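Nitrate transport protein (Xanthomonas axonopodis pv. citri, PDB 3KSX) probably serves as the periplasmic alkanesulfonate-binding protein (SsuA) of an ABC-type uptake system, here holding the sulfonate buffer MOPS. Local coordinates at residues A[72-76]-A[77-81]; A[86-89]-A[90-94]; A[172-176]-A[177-181]. All coordinates share one frame; numbering follows the deposited sequence. Where two conformers were deposited one is given.

Overall arrangement
All three contacts are local, each made where a helix meets the chain next to it in a two-lobed periplasmic binding protein. Contacts 1 and 3 are the same device in different lobes: a Schellman motif closes helix 68-76 and helix 167-175 before strands 82-86 and 181-185, the middle strands of two five-stranded sheets. Both are partly buried, with apolar residues facing inward and the glycine turn at the surface; their centres lie about 31 Å apart. Contact 2 is buried and sits at the opposite kind of helix end, the start of helix 88-95 beside the bound MOPS. It touches contact 1 through Leu72, which packs on Pro89, Pro90 and Ala93.

Contact 1 (A[72-76]-A[77-81]); sequences LEALN and VGSID
A Schellman motif ends helix 68-76, with Gly78 as its C-prime residue, and turns the chain toward strand 82-86. Ser79 N reaches back to Ala74 O at 3.0 Å, and inside this loop Gly78 N bonds Leu75 O at 3.1 Å. The two bonds differ in approach: the Ser79 donor is tilted 25° from the carbonyl plane of Ala74, whereas Gly78 N stands well above that of Leu75. One residue before the glycine, Val77 N still makes the helical bond to Glu73 O. Gly78 has a positive phi, at which a CB would press on the carbonyl oxygen before it.

The reversal brings Ile80 against the last helical turn. Its CG1 is lodged between its own backbone N and carbonyl carbon (chi1 57°), and from there meets Leu75 CB at 4.0 Å and the CB of Ala74 slightly farther off. Leu75, whose CG runs opposite its backbone N (chi1 177°), lays CD1 over the following backbone, 3.5 Å from Ile80 O. On the more open side, Ser79 CB abuts Ala74 CB at 3.6 Å. Ile80 and Ala74 also touch Phe65 of strand 59-65, and Leu75 touches Leu215. Backbone bonds thus give the carbonyls of Glu73, Ala74 and Leu75 partners at a solvent-facing turn, while the apolar contacts fasten the returning chain to the buried side.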
ATOM      1  N   LEU A  72       7.672   2.439  -6.570  1.00 21.25           N
ATOM      2  CA  LEU A  72       8.085   1.590  -7.716  1.00 21.48           C
ATOM      3  C   LEU A  72       8.849   2.302  -8.870  1.00 21.02           C
ATOM      4  O   LEU A  72       9.780   1.737  -9.489  1.00 22.31           O
ATOM      5  CB  LEU A  72       6.864   0.860  -8.307  1.00 20.67           C
ATOM      6  CG  LEU A  72       6.366  -0.467  -7.696  1.00 25.28           C
ATOM      7  CD1 LEU A  72       7.251  -1.581  -8.172  1.00 26.89           C
ATOM      8  CD2 LEU A  72       6.364  -0.428  -6.217  1.00 24.49           C
ATOM      9  N   GLU A  73       8.557   3.553  -9.105  1.00 20.27           N
ATOM     10  CA  GLU A  73       9.278   4.259 -10.140  1.00 22.69           C
ATOM     11  C   GLU A  73      10.713   4.405  -9.671  1.00 20.65           C
ATOM     12  O   GLU A  73      11.640   4.323 -10.467  1.00 20.05           O
ATOM     13  CB  GLU A  73       8.695   5.678 -10.248  1.00 23.24           C
ATOM     14  CG  GLU A  73       7.330   5.733 -10.983  1.00 27.89           C
ATOM     15  CD  GLU A  73       7.375   5.488 -12.510  1.00 39.45           C
ATOM     16  OE1 GLU A  73       8.471   5.289 -13.091  1.00 37.59           O
ATOM     17  OE2 GLU A  73       6.268   5.460 -13.121  1.00 43.17           O
ATOM     18  N   ALA A  74      10.885   4.681  -8.396  1.00 20.03           N
ATOM     19  CA  ALA A  74      12.263   4.714  -7.786  1.00 21.48           C
ATOM     20  C   ALA A  74      12.952   3.367  -7.847  1.00 21.82           C
ATOM     21  O   ALA A  74      14.164   3.286  -8.062  1.00 21.50           O
ATOM     22  CB  ALA A  74      12.219   5.247  -6.331  1.00 20.84           C
ATOM     23  N   LEU A  75      12.257   2.268  -7.566  1.00 23.45           N
ATOM     24  CA  LEU A  75      12.934   0.965  -7.656  1.00 22.34           C
ATOM     25  C   LEU A  75      13.403   0.762  -9.078  1.00 24.01           C
ATOM     26  O   LEU A  75      14.471   0.126  -9.294  1.00 23.59           O
ATOM     27  CB  LEU A  75      11.960  -0.186  -7.229  1.00 22.66           C
ATOM     28  CG  LEU A  75      12.411  -1.630  -7.313  1.00 26.79           C
ATOM     29  CD1 LEU A  75      13.338  -1.749  -6.145  1.00 26.69           C
ATOM     30  CD2 LEU A  75      11.130  -2.469  -7.122  1.00 25.39           C
ATOM     31  N   ASN A  76      12.625   1.276 -10.061  1.00 21.27           N
ATOM     32  CA  ASN A  76      12.930   0.957 -11.451  1.00 24.04           C
ATOM     33  C   ASN A  76      14.178   1.669 -11.906  1.00 23.38           C
ATOM     34  O   ASN A  76      14.934   1.131 -12.712  1.00 23.13           O
ATOM     35  CB  ASN A  76      11.781   1.323 -12.385  1.00 24.52           C
ATOM     36  CG  ASN A  76      12.037   0.899 -13.794  1.00 30.58           C
ATOM     37  OD1 ASN A  76      12.304  -0.252 -14.067  1.00 30.74           O
ATOM     38  ND2 ASN A  76      11.949   1.845 -14.709  1.00 38.01           N
ATOM     39  N   VAL A  77      14.391   2.898 -11.416  1.00 22.24           N
ATOM     40  CA  VAL A  77      15.633   3.621 -11.719  1.00 24.41           C
ATOM     41  C   VAL A  77      16.777   3.312 -10.744  1.00 25.41           C
ATOM     42  O   VAL A  77      17.838   3.977 -10.778  1.00 27.98           O
ATOM     43  CB  VAL A  77      15.373   5.123 -11.828  1.00 25.39           C
ATOM     44  CG1 VAL A  77      14.422   5.372 -12.959  1.00 25.81           C
ATOM     45  CG2 VAL A  77      14.858   5.680 -10.516  1.00 26.28           C
ATOM     46  N   GLY A  78      16.617   2.339  -9.854  1.00 23.67           N
ATOM     47  CA  GLY A  78      17.736   2.106  -8.898  1.00 21.78           C
ATOM     48  C   GLY A  78      17.946   2.983  -7.662  1.00 23.80           C
ATOM     49  O   GLY A  78      18.985   2.808  -6.980  1.00 23.92           O
ATOM     50  N   SER A  79      16.987   3.881  -7.343  1.00 22.09           N
ATOM     51  CA  SER A  79      17.046   4.834  -6.229  1.00 24.23           C
ATOM     52  C   SER A  79      16.897   4.038  -4.920  1.00 23.41           C
ATOM     53  O   SER A  79      17.278   4.506  -3.851  1.00 24.69           O
ATOM     54  CB  SER A  79      15.818   5.791  -6.300  1.00 25.51           C
ATOM     55  OG  SER A  79      16.044   6.607  -7.371  1.00 33.26           O
ATOM     56  N   ILE A  80      16.227   2.889  -5.003  1.00 22.77           N
ATOM     57  CA  ILE A  80      16.102   1.955  -3.865  1.00 20.21           C
ATOM     58  C   ILE A  80      16.226   0.564  -4.476  1.00 21.74           C
ATOM     59  O   ILE A  80      16.054   0.408  -5.679  1.00 22.01           O
ATOM     60  CB  ILE A  80      14.731   2.132  -3.155  1.00 20.86           C
ATOM     61  CG1 ILE A  80      13.543   1.916  -4.160  1.00 21.33           C
ATOM     62  CG2 ILE A  80      14.686   3.485  -2.379  1.00 22.32           C
ATOM     63  CD1 ILE A  80      12.189   1.883  -3.425  1.00 19.95           C
ATOM     64  N   ASP A  81      16.364  -0.449  -3.659  1.00 19.86           N
ATOM     65  CA  ASP A  81      16.530  -1.806  -4.132  0.50 21.11           C
ATOM     66  C   ASP A  81      15.482  -2.751  -3.545  1.00 21.29           C
ATOM     67  O   ASP A  81      15.372  -3.897  -3.961  1.00 21.06           O
ATOM     68  CB  ASP A  81      17.921  -2.257  -3.756  0.50 23.04           C
ATOM     69  CG  ASP A  81      18.945  -1.600  -4.592  0.50 19.91           C
ATOM     70  OD1 ASP A  81      18.611  -1.203  -5.705  0.50 33.31           O
ATOM     71  OD2 ASP A  81      20.075  -1.489  -4.181  0.50 31.67           O
TER

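Contact 2 (A[86-89]-A[90-94])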
ATOM      1  N   GLY A  86       1.354  -1.663  -2.179  1.00 22.20           N
ATOM      2  CA  GLY A  86       0.056  -2.355  -2.463  1.00 20.85           C
ATOM      3  C   GLY A  86       0.155  -3.433  -3.551  1.00 21.72           C
ATOM      4  O   GLY A  86       1.180  -3.642  -4.149  1.00 20.73           O
ATOM      5  N   ASP A  87      -0.958  -4.071  -3.872  1.00 22.34           N
ATOM      6  CA  ASP A  87      -0.930  -5.147  -4.835  1.00 22.07           C
ATOM      7  C   ASP A  87      -0.860  -4.568  -6.279  1.00 21.26           C
ATOM      8  O   ASP A  87      -0.240  -5.127  -7.207  1.00 20.58           O
ATOM      9  CB  ASP A  87      -2.152  -6.023  -4.660  1.00 22.33           C
ATOM     10  CG  ASP A  87      -3.472  -5.334  -4.841  1.00 22.27           C
ATOM     11  OD1 ASP A  87      -3.698  -4.135  -4.533  1.00 21.89           O
ATOM     12  OD2 ASP A  87      -4.438  -6.073  -5.241  1.00 24.99           O
ATOM     13  N   ILE A  88      -1.427  -3.379  -6.464  1.00 20.41           N
ATOM     14  CA  ILE A  88      -1.485  -2.742  -7.815  1.00 20.20           C
ATOM     15  C   ILE A  88      -0.225  -2.074  -8.357  1.00 21.22           C
ATOM     16  O   ILE A  88       0.045  -2.206  -9.611  1.00 18.65           O
ATOM     17  CB  ILE A  88      -2.723  -1.754  -7.953  1.00 21.19           C
ATOM     18  CG1 ILE A  88      -4.024  -2.415  -7.430  1.00 21.17           C
ATOM     19  CG2 ILE A  88      -2.850  -1.133  -9.398  1.00 22.82           C
ATOM     20  CD1 ILE A  88      -4.331  -3.806  -8.122  1.00 28.65           C
ATOM     21  N   PRO A  89       0.560  -1.391  -7.482  1.00 19.35           N
ATOM     22  CA  PRO A  89       1.754  -0.707  -8.033  1.00 20.90           C
ATOM     23  C   PRO A  89       2.699  -1.617  -8.868  1.00 19.76           C
ATOM     24  O   PRO A  89       3.078  -1.234 -10.008  1.00 19.59           O
ATOM     25  CB  PRO A  89       2.434  -0.117  -6.825  1.00 20.52           C
ATOM     26  CG  PRO A  89       1.196   0.271  -5.879  1.00 22.34           C
ATOM     27  CD  PRO A  89       0.300  -0.982  -6.086  1.00 20.05           C
ATOM     28  N   PRO A  90       3.019  -2.828  -8.373  1.00 20.69           N
ATOM     29  CA  PRO A  90       3.892  -3.661  -9.165  1.00 22.18           C
ATOM     30  C   PRO A  90       3.319  -4.104 -10.491  1.00 22.06           C
ATOM     31  O   PRO A  90       4.083  -4.339 -11.418  1.00 25.06           O
ATOM     32  CB  PRO A  90       4.220  -4.869  -8.274  1.00 21.59           C
ATOM     33  CG  PRO A  90       3.228  -4.827  -7.131  1.00 21.59           C
ATOM     34  CD  PRO A  90       2.736  -3.387  -7.034  1.00 20.24           C
ATOM     35  N   LEU A  91       1.988  -4.236 -10.587  1.00 21.81           N
ATOM     36  CA  LEU A  91       1.335  -4.604 -11.833  1.00 22.34           C
ATOM     37  C   LEU A  91       1.556  -3.466 -12.833  1.00 23.14           C
ATOM     38  O   LEU A  91       1.896  -3.660 -14.008  1.00 22.87           O
ATOM     39  CB  LEU A  91      -0.161  -4.849 -11.564  1.00 21.10           C
ATOM     40  CG  LEU A  91      -0.468  -6.133 -10.779  1.00 22.41           C
ATOM     41  CD1 LEU A  91      -1.994  -6.241 -10.449  1.00 23.19           C
ATOM     42  CD2 LEU A  91       0.084  -7.341 -11.498  1.00 24.49           C
ATOM     43  N   PHE A  92       1.373  -2.245 -12.352  1.00 23.59           N
ATOM     44  CA  PHE A  92       1.613  -1.120 -13.271  1.00 24.05           C
ATOM     45  C   PHE A  92       3.066  -1.040 -13.632  1.00 25.75           C
ATOM     46  O   PHE A  92       3.355  -0.744 -14.734  1.00 25.47           O
ATOM     47  CB  PHE A  92       1.136   0.225 -12.662  1.00 25.72           C
ATOM     48  CG  PHE A  92      -0.311   0.520 -12.921  1.00 26.51           C
ATOM     49  CD1 PHE A  92      -1.313  -0.302 -12.390  1.00 26.44           C
ATOM     50  CD2 PHE A  92      -0.706   1.637 -13.666  1.00 31.91           C
ATOM     51  CE1 PHE A  92      -2.676  -0.042 -12.658  1.00 29.52           C
ATOM     52  CE2 PHE A  92      -2.109   1.907 -13.905  1.00 27.62           C
ATOM     53  CZ  PHE A  92      -3.063   1.060 -13.410  1.00 31.61           C
ATOM     54  N   ALA A  93       3.995  -1.241 -12.691  1.00 24.18           N
ATOM     55  CA  ALA A  93       5.440  -1.268 -13.017  1.00 25.48           C
ATOM     56  C   ALA A  93       5.864  -2.355 -14.015  1.00 26.33           C
ATOM     57  O   ALA A  93       6.559  -2.032 -14.979  1.00 27.03           O
ATOM     58  CB  ALA A  93       6.263  -1.369 -11.730  1.00 23.55           C
ATOM     59  N   GLN A  94       5.420  -3.619 -13.813  1.00 25.02           N
ATOM     60  CA  GLN A  94       5.584  -4.722 -14.795  1.00 25.73           C
ATOM     61  C   GLN A  94       5.022  -4.362 -16.156  1.00 27.18           C
ATOM     62  O   GLN A  94       5.701  -4.566 -17.199  1.00 27.36           O
ATOM     63  CB  GLN A  94       4.860  -5.951 -14.272  1.00 23.90           C
ATOM     64  CG  GLN A  94       5.597  -6.678 -13.138  1.00 24.81           C
ATOM     65  CD  GLN A  94       4.939  -8.005 -12.777  1.00 27.43           C
ATOM     66  OE1 GLN A  94       3.988  -8.032 -12.040  1.00 30.02           O
ATOM     67  NE2 GLN A  94       5.466  -9.130 -13.340  1.00 26.35           N
TER
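Ile88 and Phe92 lie alongside each other and point the same way, one helical turn apart. The methyl CG2 of Ile88 approaches the ring obliquely, 3.4 Å from Phe92 CE1; CG2 lies opposite its own backbone N, which leans it along the helix toward Phe92. The other branch of Ile88 serves a different neighbour: its CD1 slants across the end of Leu91, 4.1 Å from Leu91 CD1. Thr290 of helix 281-296 packs on both Ile88 and Leu91, and Phe294 of the same helix lies against Phe92.

These residues belong to the beginning of helix 88-95, which follows strand 82-86 in the family's alpha/beta lobe. Just ahead of it, Gly86 N donates a hydrogen bond to the bound MOPS, placing the turn at the ligand pocket. Pro89 and Pro90 stand side by side, Pro89 CB only 3.3 Å from Pro90 CD across the peptide bond that joins them. Neither has an N-H to give, which suits the first turn, whose N-H groups have no acceptor within the helix. Pro90 CD also fits against Gly86 O at 3.3 Å, with Pro90 CG at Asp87 O. The regular helical bonding sets in with Phe92 N to Ile88 O at 3.0 Å, close to the carbonyl axis; Leu91 N adds a weak, bent bond to this oxygen. Ala93 N follows with a nearly straight bond to Pro89 O, 2.8 Å long.

Contact 3 (A[172-176]-A[177-181]); sequences AAFAA and GQVDA
Val179 folds back onto the end of helix 167-175 after a Schellman motif centred on Gly177, and its two methyls are shared between two helical residues. CG1 rests on Ala173 CB at 3.7 Å; CG2 meets the Phe174 ring at CD2, also at 3.7 Å, approaching it obliquely. A chi1 of -41° puts CG2 between the backbone N and carbonyl carbon of Val179, and this rotation spreads the methyls over both partners. Phe174 holds CG opposite its backbone N (chi1 -168°), and its side chain crosses that of Val179 at about a right angle. On strand 113-118, Pro118 also touches the ring, while Ala173 packs on Leu165.

Gln178 takes another course. Its chain is extended beyond CG and runs back beside the helix end, where the amide turns OE1 toward Ala173: the oxygen lies 3.2 Å from Ala173 CA and is also near the CB atoms of Ala173 and Ala176. These are contacts with carbon, made at an exposed surface.

The backbone of the motif makes two bonds into the last turn. Gln178 N, tilted 21° from the carbonyl plane of Ala173, reaches Ala173 O at 2.9 Å, and Gly177 N reaches Phe174 O at 3.1 Å, standing above the carbonyl plane of Phe174. Gly177 adopts a positive phi, where a CB would clash with Ala176 O. Beyond the turn, Asp180 OD2 accepts a bond from Arg133 N, and the chain enters strand 181-185. One water ties the two limbs together, donating to Phe174 O at 2.9 Å and to Val179 O at 2.7 Å.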
ATOM      1  N   ALA A 172      -5.703  17.814  -0.206  1.00 25.80           N
ATOM      2  CA  ALA A 172      -5.880  19.282  -0.341  1.00 26.57           C
ATOM      3  C   ALA A 172      -7.045  19.591  -1.244  1.00 27.51           C
ATOM      4  O   ALA A 172      -7.817  20.542  -0.935  1.00 26.34           O
ATOM      5  CB  ALA A 172      -4.641  19.967  -0.779  1.00 27.05           C
ATOM      6  N   ALA A 173      -7.202  18.813  -2.342  1.00 26.13           N
ATOM      7  CA  ALA A 173      -8.377  18.949  -3.243  1.00 26.20           C
ATOM      8  C   ALA A 173      -9.690  18.658  -2.497  1.00 26.24           C
ATOM      9  O   ALA A 173     -10.728  19.312  -2.719  1.00 26.44           O
ATOM     10  CB  ALA A 173      -8.235  18.022  -4.431  1.00 25.63           C
ATOM     11  N   PHE A 174      -9.639  17.673  -1.628  1.00 25.23           N
ATOM     12  CA  PHE A 174     -10.813  17.276  -0.785  1.00 25.84           C
ATOM     13  C   PHE A 174     -11.153  18.465   0.139  1.00 24.73           C
ATOM     14  O   PHE A 174     -12.314  18.853   0.184  1.00 25.57           O
ATOM     15  CB  PHE A 174     -10.466  16.027   0.074  1.00 25.66           C
ATOM     16  CG  PHE A 174     -11.650  15.352   0.742  1.00 24.59           C
ATOM     17  CD1 PHE A 174     -12.030  15.721   2.035  1.00 25.82           C
ATOM     18  CD2 PHE A 174     -12.346  14.318   0.107  1.00 23.50           C
ATOM     19  CE1 PHE A 174     -13.085  15.086   2.635  1.00 23.69           C
ATOM     20  CE2 PHE A 174     -13.420  13.730   0.700  1.00 24.46           C
ATOM     21  CZ  PHE A 174     -13.770  14.127   1.984  1.00 25.91           C
ATOM     22  N   ALA A 175     -10.151  19.017   0.837  1.00 25.51           N
ATOM     23  CA  ALA A 175     -10.320  20.217   1.743  1.00 26.63           C
ATOM     24  C   ALA A 175     -10.890  21.408   1.014  1.00 28.39           C
ATOM     25  O   ALA A 175     -11.689  22.164   1.585  1.00 29.27           O
ATOM     26  CB  ALA A 175      -9.040  20.613   2.440  1.00 27.71           C
ATOM     27  N   ALA A 176     -10.530  21.555  -0.237  1.00 27.48           N
ATOM     28  CA  ALA A 176     -10.968  22.653  -1.055  1.00 26.98           C
ATOM     29  C   ALA A 176     -12.297  22.434  -1.777  1.00 25.97           C
ATOM     30  O   ALA A 176     -12.728  23.285  -2.503  1.00 26.95           O
ATOM     31  CB  ALA A 176      -9.819  23.009  -2.056  1.00 28.58           C
ATOM     32  N   GLY A 177     -12.940  21.280  -1.652  1.00 23.27           N
ATOM     33  CA  GLY A 177     -14.286  21.057  -2.249  1.00 25.06           C
ATOM     34  C   GLY A 177     -14.248  20.684  -3.718  1.00 25.46           C
ATOM     35  O   GLY A 177     -15.247  20.722  -4.405  1.00 27.35           O
ATOM     36  N   GLN A 178     -13.096  20.250  -4.182  1.00 25.52           N
ATOM     37  CA  GLN A 178     -12.874  19.933  -5.624  1.00 27.06           C
ATOM     38  C   GLN A 178     -13.177  18.436  -5.993  1.00 27.16           C
ATOM     39  O   GLN A 178     -13.118  18.063  -7.149  1.00 28.17           O
ATOM     40  CB  GLN A 178     -11.421  20.225  -5.974  1.00 27.06           C
ATOM     41  CG  GLN A 178     -11.035  21.720  -5.744  1.00 30.49           C
ATOM     42  CD  GLN A 178      -9.596  21.988  -5.918  1.00 33.43           C
ATOM     43  OE1 GLN A 178      -8.738  21.424  -5.208  1.00 35.12           O
ATOM     44  NE2 GLN A 178      -9.291  22.919  -6.822  1.00 35.62           N
ATOM     45  N   VAL A 179     -13.418  17.594  -5.001  1.00 27.74           N
ATOM     46  CA  VAL A 179     -13.663  16.184  -5.316  1.00 28.91           C
ATOM     47  C   VAL A 179     -14.944  15.686  -4.616  1.00 28.33           C
ATOM     48  O   VAL A 179     -15.341  16.163  -3.541  1.00 28.34           O
ATOM     49  CB  VAL A 179     -12.461  15.277  -4.913  1.00 30.15           C
ATOM     50  CG1 VAL A 179     -11.140  15.923  -5.233  1.00 33.28           C
ATOM     51  CG2 VAL A 179     -12.513  15.071  -3.480  1.00 27.22           C
ATOM     52  N   ASP A 180     -15.597  14.723  -5.243  1.00 27.39           N
ATOM     53  CA  ASP A 180     -16.855  14.226  -4.730  1.00 25.48           C
ATOM     54  C   ASP A 180     -16.570  13.063  -3.820  1.00 25.22           C
ATOM     55  O   ASP A 180     -17.339  12.813  -2.864  1.00 22.96           O
ATOM     56  CB  ASP A 180     -17.743  13.825  -5.938  1.00 26.53           C
ATOM     57  CG  ASP A 180     -18.147  15.026  -6.806  1.00 28.59           C
ATOM     58  OD1 ASP A 180     -18.764  15.997  -6.303  1.00 35.19           O
ATOM     59  OD2 ASP A 180     -17.960  14.988  -8.022  1.00 26.65           O
ATOM     60  N   ALA A 181     -15.465  12.322  -4.095  1.00 22.98           N
ATOM     61  CA  ALA A 181     -15.155  11.148  -3.219  1.00 22.98           C
ATOM     62  C   ALA A 181     -13.658  10.910  -3.314  1.00 22.38           C
ATOM     63  O   ALA A 181     -13.057  11.414  -4.198  1.00 22.75           O
ATOM     64  CB  ALA A 181     -15.944   9.924  -3.696  1.00 21.50           C
TER
HETATM   65  O   HOH W   1     -14.188  17.861  -1.833  1.00 29.09           O